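Local coordinates for protein transcriptional regulator (AraC-type DNA-binding domain-containing proteins) (Chromobacterium violaceum, PDB 3OIO) that probably binds specific DNA sequences and regulates transcription, this fragment being the AraC-type helix-turn-helix domain of a longer regulator, at residues A[61-75]-A[93-106]. Numbering follows the deposited sequence. Where two conformers were deposited one is given.
With SO4 (sulfate ion), chain C.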
loop_
_atom_site.group_PDB
_atom_site.type_symbol
_atom_site.label_atom_id
_atom_site.label_comp_id
_atom_site.label_asym_id
_atom_site.label_seq_id
_atom_site.Cartn_x
_atom_site.Cartn_y
_atom_site.Cartn_z
ATOM N N LEU A 61 0.174 0.792 3.418
ATOM C CA LEU A 61 1.003 1.222 4.560
ATOM C C LEU A 61 1.509 2.663 4.394
ATOM O O LEU A 61 1.575 3.419 5.386
ATOM C CB LEU A 61 2.205 0.284 4.741
ATOM C CG LEU A 61 1.763 -1.063 5.361
ATOM C CD1 LEU A 61 2.942 -2.054 5.254
ATOM C CD2 LEU A 61 1.221 -0.984 6.850
ATOM N N ASN A 62 1.866 3.054 3.154
ATOM C CA ASN A 62 2.243 4.430 2.922
ATOM C C ASN A 62 1.077 5.398 3.066
ATOM O O ASN A 62 1.280 6.523 3.556
ATOM C CB ASN A 62 2.963 4.576 1.562
ATOM C CG ASN A 62 4.447 4.280 1.695
ATOM O OD1 ASN A 62 5.242 5.154 2.097
ATOM N ND2 ASN A 62 4.835 3.043 1.389
ATOM N N ARG A 63 -0.135 4.992 2.647
ATOM C CA ARG A 63 -1.281 5.859 2.925
ATOM C C ARG A 63 -1.456 5.993 4.455
ATOM O O ARG A 63 -1.760 7.083 4.981
ATOM C CB ARG A 63 -2.567 5.336 2.246
ATOM C CG ARG A 63 -3.842 6.132 2.615
ATOM C CD ARG A 63 -3.807 7.648 2.360
ATOM N NE ARG A 63 -3.373 8.092 1.030
ATOM C CZ ARG A 63 -4.179 8.266 -0.020
ATOM N NH1 ARG A 63 -3.684 8.710 -1.184
ATOM N NH2 ARG A 63 -5.478 7.978 0.075
ATOM N N ALA A 64 -1.266 4.891 5.174
ATOM C CA ALA A 64 -1.402 4.931 6.647
ATOM C C ALA A 64 -0.379 5.917 7.233
ATOM O O ALA A 64 -0.672 6.699 8.169
ATOM C CB ALA A 64 -1.211 3.533 7.221
ATOM N N ARG A 65 0.836 5.879 6.707
ATOM C CA ARG A 65 1.867 6.808 7.177
ATOM C C ARG A 65 1.419 8.258 6.963
ATOM O O ARG A 65 1.593 9.118 7.867
ATOM C CB ARG A 65 3.199 6.507 6.459
ATOM C CG ARG A 65 4.333 7.483 6.831
ATOM C CD ARG A 65 5.660 6.992 6.304
ATOM N NE ARG A 65 6.714 7.927 6.651
ATOM C CZ ARG A 65 7.101 8.963 5.880
ATOM N NH1 ARG A 65 6.516 9.182 4.708
ATOM N NH2 ARG A 65 8.068 9.794 6.292
ATOM N N GLN A 66 0.873 8.547 5.776
ATOM C CA GLN A 66 0.328 9.873 5.499
ATOM C C GLN A 66 -0.740 10.282 6.516
ATOM O O GLN A 66 -0.729 11.420 6.998
ATOM C CB GLN A 66 -0.182 9.985 4.039
ATOM C CG GLN A 66 0.927 9.820 2.964
ATOM C CD GLN A 66 0.400 9.732 1.518
ATOM O OE1 GLN A 66 -0.483 8.934 1.203
ATOM N NE2 GLN A 66 0.976 10.518 0.640
ATOM N N LEU A 67 -1.637 9.361 6.865
ATOM C CA LEU A 67 -2.702 9.632 7.852
ATOM C C LEU A 67 -2.156 9.807 9.289
ATOM O O LEU A 67 -2.675 10.614 10.068
ATOM C CB LEU A 67 -3.770 8.526 7.818
ATOM C CG LEU A 67 -4.555 8.423 6.499
ATOM C CD1 LEU A 67 -5.425 7.158 6.526
ATOM C CD2 LEU A 67 -5.428 9.652 6.222
ATOM N N LEU A 68 -1.101 9.074 9.614
ATOM C CA LEU A 68 -0.448 9.203 10.908
ATOM C C LEU A 68 0.213 10.542 11.050
ATOM O O LEU A 68 0.298 11.090 12.166
ATOM C CB LEU A 68 0.589 8.108 11.085
ATOM C CG LEU A 68 -0.079 6.733 11.356
ATOM C CD1 LEU A 68 0.927 5.633 11.052
ATOM C CD2 LEU A 68 -0.600 6.623 12.819
ATOM N N GLN A 69 0.685 11.071 9.931
ATOM C CA GLN A 69 1.351 12.365 9.970
ATOM C C GLN A 69 0.373 13.542 9.918
ATOM O O GLN A 69 0.751 14.651 10.307
ATOM C CB GLN A 69 2.419 12.463 8.888
ATOM C CG GLN A 69 3.546 11.493 9.120
ATOM C CD GLN A 69 4.591 11.539 8.063
ATOM O OE1 GLN A 69 4.318 11.831 6.894
ATOM N NE2 GLN A 69 5.798 11.213 8.442
ATOM N N GLN A 70 -0.883 13.300 9.511
ATOM C CA GLN A 70 -1.862 14.392 9.318
ATOM C C GLN A 70 -3.258 14.328 9.927
ATOM O O GLN A 70 -4.089 15.190 9.625
ATOM C CB GLN A 70 -2.042 14.632 7.837
ATOM C CG GLN A 70 -0.726 14.667 7.118
ATOM C CD GLN A 70 -0.879 14.839 5.652
ATOM O OE1 GLN A 70 -1.914 15.327 5.167
ATOM N NE2 GLN A 70 0.154 14.467 4.909
ATOM N N THR A 71 -3.544 13.421 10.829
ATOM C CA THR A 71 -4.892 13.376 11.356
ATOM C C THR A 71 -4.795 13.075 12.837
ATOM O O THR A 71 -3.742 12.703 13.316
ATOM C CB THR A 71 -5.725 12.246 10.661
ATOM O OG1 THR A 71 -5.248 10.968 11.086
ATOM C CG2 THR A 71 -5.631 12.311 9.120
ATOM N N SER A 72 -5.902 13.195 13.559
ATOM C CA SER A 72 -5.925 12.752 14.953
ATOM C C SER A 72 -6.715 11.451 15.046
ATOM O O SER A 72 -7.208 11.098 16.129
ATOM C CB SER A 72 -6.561 13.828 15.836
ATOM O OG SER A 72 -7.911 14.025 15.455
ATOM N N LYS A 73 -6.835 10.741 13.912
ATOM C CA LYS A 73 -7.640 9.537 13.869
ATOM C C LYS A 73 -6.887 8.562 14.730
ATOM O O LYS A 73 -5.654 8.585 14.742
ATOM C CB LYS A 73 -7.778 9.052 12.443
ATOM C CG LYS A 73 -8.496 10.044 11.543
ATOM C CD LYS A 73 -8.405 9.581 10.109
ATOM C CE LYS A 73 -9.326 10.376 9.189
ATOM N NZ LYS A 73 -9.097 9.961 7.764
ATOM N N SER A 74 -7.602 7.752 15.494
ATOM C CA SER A 74 -6.941 6.733 16.300
ATOM C C SER A 74 -6.109 5.799 15.395
ATOM O O SER A 74 -6.310 5.740 14.165
ATOM C CB SER A 74 -7.965 5.935 17.114
ATOM O OG SER A 74 -8.780 5.124 16.274
ATOM N N ILE A 75 -5.178 5.071 16.007
ATOM C CA ILE A 75 -4.421 4.054 15.290
ATOM C C ILE A 75 -5.415 3.080 14.642
ATOM O O ILE A 75 -5.269 2.721 13.465
ATOM C CB ILE A 75 -3.395 3.331 16.224
ATOM C CG1 ILE A 75 -2.408 4.332 16.847
ATOM C CG2 ILE A 75 -2.646 2.237 15.510
ATOM C CD1 ILE A 75 -1.839 5.335 15.886
ATOM N N THR A 93 2.446 -5.067 10.976
ATOM C CA THR A 93 2.939 -4.939 9.582
ATOM C C THR A 93 3.579 -3.577 9.327
ATOM O O THR A 93 4.583 -3.468 8.605
ATOM C CB THR A 93 1.857 -5.213 8.510
ATOM O OG1 THR A 93 0.772 -4.285 8.649
ATOM C CG2 THR A 93 1.359 -6.654 8.631
ATOM N N TYR A 94 2.995 -2.541 9.920
ATOM C CA TYR A 94 3.568 -1.200 9.800
ATOM C C TYR A 94 4.992 -1.204 10.384
ATOM O O TYR A 94 5.927 -0.718 9.755
ATOM C CB TYR A 94 2.683 -0.177 10.534
ATOM C CG TYR A 94 3.052 1.250 10.222
ATOM C CD1 TYR A 94 4.133 1.882 10.889
ATOM C CD2 TYR A 94 2.363 1.966 9.208
ATOM C CE1 TYR A 94 4.483 3.211 10.582
ATOM C CE2 TYR A 94 2.704 3.303 8.885
ATOM C CZ TYR A 94 3.774 3.905 9.557
ATOM O OH TYR A 94 4.126 5.176 9.224
ATOM N N ARG A 95 5.155 -1.760 11.578
ATOM C CA ARG A 95 6.471 -1.796 12.215
ATOM C C ARG A 95 7.481 -2.627 11.396
ATOM O O ARG A 95 8.653 -2.264 11.281
ATOM C CB ARG A 95 6.361 -2.338 13.643
ATOM C CG ARG A 95 7.707 -2.399 14.364
ATOM C CD ARG A 95 7.581 -3.104 15.713
ATOM N NE ARG A 95 8.896 -3.181 16.341
ATOM C CZ ARG A 95 9.174 -3.930 17.402
ATOM N NH1 ARG A 95 8.235 -4.707 17.939
ATOM N NH2 ARG A 95 10.404 -3.928 17.909
ATOM N N ASN A 96 7.038 -3.746 10.848
ATOM C CA ASN A 96 7.940 -4.545 10.019
ATOM C C ASN A 96 8.406 -3.753 8.777
ATOM O O ASN A 96 9.568 -3.845 8.341
ATOM C CB ASN A 96 7.240 -5.831 9.570
ATOM C CG ASN A 96 8.123 -6.676 8.668
ATOM O OD1 ASN A 96 9.221 -7.043 9.045
ATOM N ND2 ASN A 96 7.652 -6.955 7.458
ATOM N N HIS A 97 7.495 -2.958 8.218
ATOM C CA HIS A 97 7.787 -2.271 6.977
ATOM C C HIS A 97 8.654 -1.016 7.191
ATOM O O HIS A 97 9.618 -0.792 6.432
ATOM C CB HIS A 97 6.487 -1.870 6.275
ATOM C CG HIS A 97 6.729 -1.249 4.944
ATOM N ND1 HIS A 97 7.068 -1.996 3.832
ATOM C CD2 HIS A 97 6.775 0.055 4.562
ATOM C CE1 HIS A 97 7.255 -1.172 2.806
ATOM N NE2 HIS A 97 7.099 0.076 3.233
ATOM N N PHE A 98 8.303 -0.217 8.205
ATOM C CA PHE A 98 8.920 1.095 8.410
ATOM C C PHE A 98 9.934 1.127 9.542
ATOM O O PHE A 98 10.629 2.139 9.728
ATOM C CB PHE A 98 7.837 2.140 8.699
ATOM C CG PHE A 98 7.066 2.555 7.486
ATOM C CD1 PHE A 98 7.701 3.230 6.425
ATOM C CD2 PHE A 98 5.689 2.294 7.399
ATOM C CE1 PHE A 98 6.968 3.615 5.262
ATOM C CE2 PHE A 98 4.951 2.698 6.277
ATOM C CZ PHE A 98 5.577 3.367 5.208
ATOM N N ASN A 99 10.011 0.025 10.283
ATOM C CA ASN A 99 10.907 -0.092 11.438
ATOM C C ASN A 99 10.651 0.938 12.524
ATOM O O ASN A 99 11.574 1.318 13.245
ATOM C CB ASN A 99 12.365 -0.050 10.994
ATOM C CG ASN A 99 12.710 -1.195 10.097
ATOM O OD1 ASN A 99 13.238 -1.009 9.009
ATOM N ND2 ASN A 99 12.368 -2.392 10.522
ATOM N N ILE A 100 9.396 1.381 12.610
ATOM C CA ILE A 100 8.859 2.099 13.765
ATOM C C ILE A 100 7.391 1.781 13.832
ATOM O O ILE A 100 6.781 1.407 12.823
ATOM C CB ILE A 100 9.056 3.631 13.712
ATOM C CG1 ILE A 100 8.379 4.250 12.503
ATOM C CG2 ILE A 100 10.542 4.018 13.762
ATOM C CD1 ILE A 100 8.331 5.854 12.641
ATOM N N THR A 101 6.798 1.952 15.007
ATOM C CA THR A 101 5.389 1.660 15.150
ATOM C C THR A 101 4.532 2.843 14.670
ATOM O O THR A 101 5.030 3.979 14.536
ATOM C CB THR A 101 5.029 1.402 16.632
ATOM O OG1 THR A 101 5.292 2.606 17.388
ATOM C CG2 THR A 101 5.833 0.214 17.185
ATOM N N PRO A 102 3.235 2.597 14.413
ATOM C CA PRO A 102 2.360 3.723 14.057
ATOM C C PRO A 102 2.364 4.827 15.121
ATOM O O PRO A 102 2.388 6.013 14.768
ATOM C CB PRO A 102 0.970 3.071 13.964
ATOM C CG PRO A 102 1.263 1.642 13.467
ATOM C CD PRO A 102 2.596 1.276 14.149
ATOM N N ARG A 103 2.385 4.447 16.403
ATOM C CA ARG A 103 2.397 5.438 17.477
ATOM C C ARG A 103 3.686 6.264 17.434
ATOM O O ARG A 103 3.650 7.500 17.634
ATOM C CB ARG A 103 2.167 4.740 18.848
ATOM C CG ARG A 103 2.085 5.625 20.059
ATOM C CD ARG A 103 1.559 4.779 21.268
ATOM N NE ARG A 103 0.080 4.728 21.333
ATOM C CZ ARG A 103 -0.694 3.752 20.847
ATOM N NH1 ARG A 103 -0.170 2.688 20.252
ATOM N NH2 ARG A 103 -2.012 3.839 20.960
ATOM N N GLU A 104 4.811 5.620 17.110
ATOM C CA GLU A 104 6.095 6.346 17.023
ATOM C C GLU A 104 6.053 7.280 15.817
ATOM O O GLU A 104 6.548 8.415 15.881
ATOM C CB GLU A 104 7.267 5.356 16.920
ATOM C CG GLU A 104 7.600 4.709 18.264
ATOM C CD GLU A 104 8.524 3.483 18.213
ATOM O OE1 GLU A 104 8.634 2.759 17.191
ATOM O OE2 GLU A 104 9.107 3.202 19.284
ATOM N N GLU A 105 5.479 6.808 14.706
ATOM C CA GLU A 105 5.376 7.655 13.486
ATOM C C GLU A 105 4.578 8.925 13.829
ATOM O O GLU A 105 4.993 10.053 13.510
ATOM C CB GLU A 105 4.650 6.901 12.362
ATOM C CG GLU A 105 4.689 7.673 11.022
ATOM C CD GLU A 105 6.026 7.487 10.318
ATOM O OE1 GLU A 105 6.298 6.377 9.836
ATOM O OE2 GLU A 105 6.803 8.453 10.250
ATOM N N ARG A 106 3.437 8.756 14.488
ATOM C CA ARG A 106 2.658 9.943 14.847
ATOM C C ARG A 106 3.410 10.849 15.821
ATOM O O ARG A 106 3.389 12.091 15.668
ATOM C CB ARG A 106 1.280 9.585 15.388
ATOM C CG ARG A 106 0.685 10.797 16.073
ATOM C CD ARG A 106 -0.791 10.873 15.955
ATOM N NE ARG A 106 -1.279 10.724 14.591
ATOM C CZ ARG A 106 -2.512 10.309 14.328
ATOM N NH1 ARG A 106 -3.337 10.032 15.333
ATOM N NH2 ARG A 106 -2.923 10.188 13.076
HETATM S S SO4 C . -4.605 5.901 19.893
HETATM O O1 SO4 C . -4.502 4.417 19.838
HETATM O O2 SO4 C . -4.515 6.486 18.534
HETATM O O3 SO4 C . -5.927 6.345 20.384
HETATM O O4 SO4 C . -3.517 6.369 20.767
HETATM O O HOH W 1 8.769 6.133 8.737
HETATM O O HOH W 2 9.270 8.970 9.086
HETATM O O HOH W 3 6.608 10.792 11.444
#
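Arg106 sends its CG away from its own amide nitrogen (chi1 165°) and bends at chi2 and again at chi3, which brings the guanidinium to the C-terminal end of helix 52-70, among the carbonyls of Leu67, Leu68 and Lys73, where it illustrates how one arginine can tie off a helix and the turn that follows. NE gives a nearly straight bond to Leu68 O (2.9 Å), lying in the guanidinium plane, while NH1 reaches Lys73 O at 2.8 Å and NH2 adds a weak bond to Leu67 O; Leu68 CD2 lies over one face, toward its rim, and Thr71 O over the other, close but at a poor angle for a hydrogen bond. Thr71 OG1 accepts from Lys73 N, an ST turn, and also donates to Leu67 O. In the AraC-family layout, a long helix links two helix-turn-helix units, and here its C-terminal half packs against helices 87-98 and 102-107. Leu61 fits as a knob among Thr93, Tyr94, His97 and Phe98, and Leu68 CD1 meets Tyr94 CE2 at 3.6 Å. Tyr94 OH donates to Glu105 OE1 (2.6 Å) from the anti side, 26° out of the carboxylate plane. OE1 also forms a long salt bridge with Arg65 NE (3.6 Å); one water links the pair, weakly at NE, and a second links OE2 to NH2, while Arg65 CD rests over the Phe98 face in a CH-pi contact.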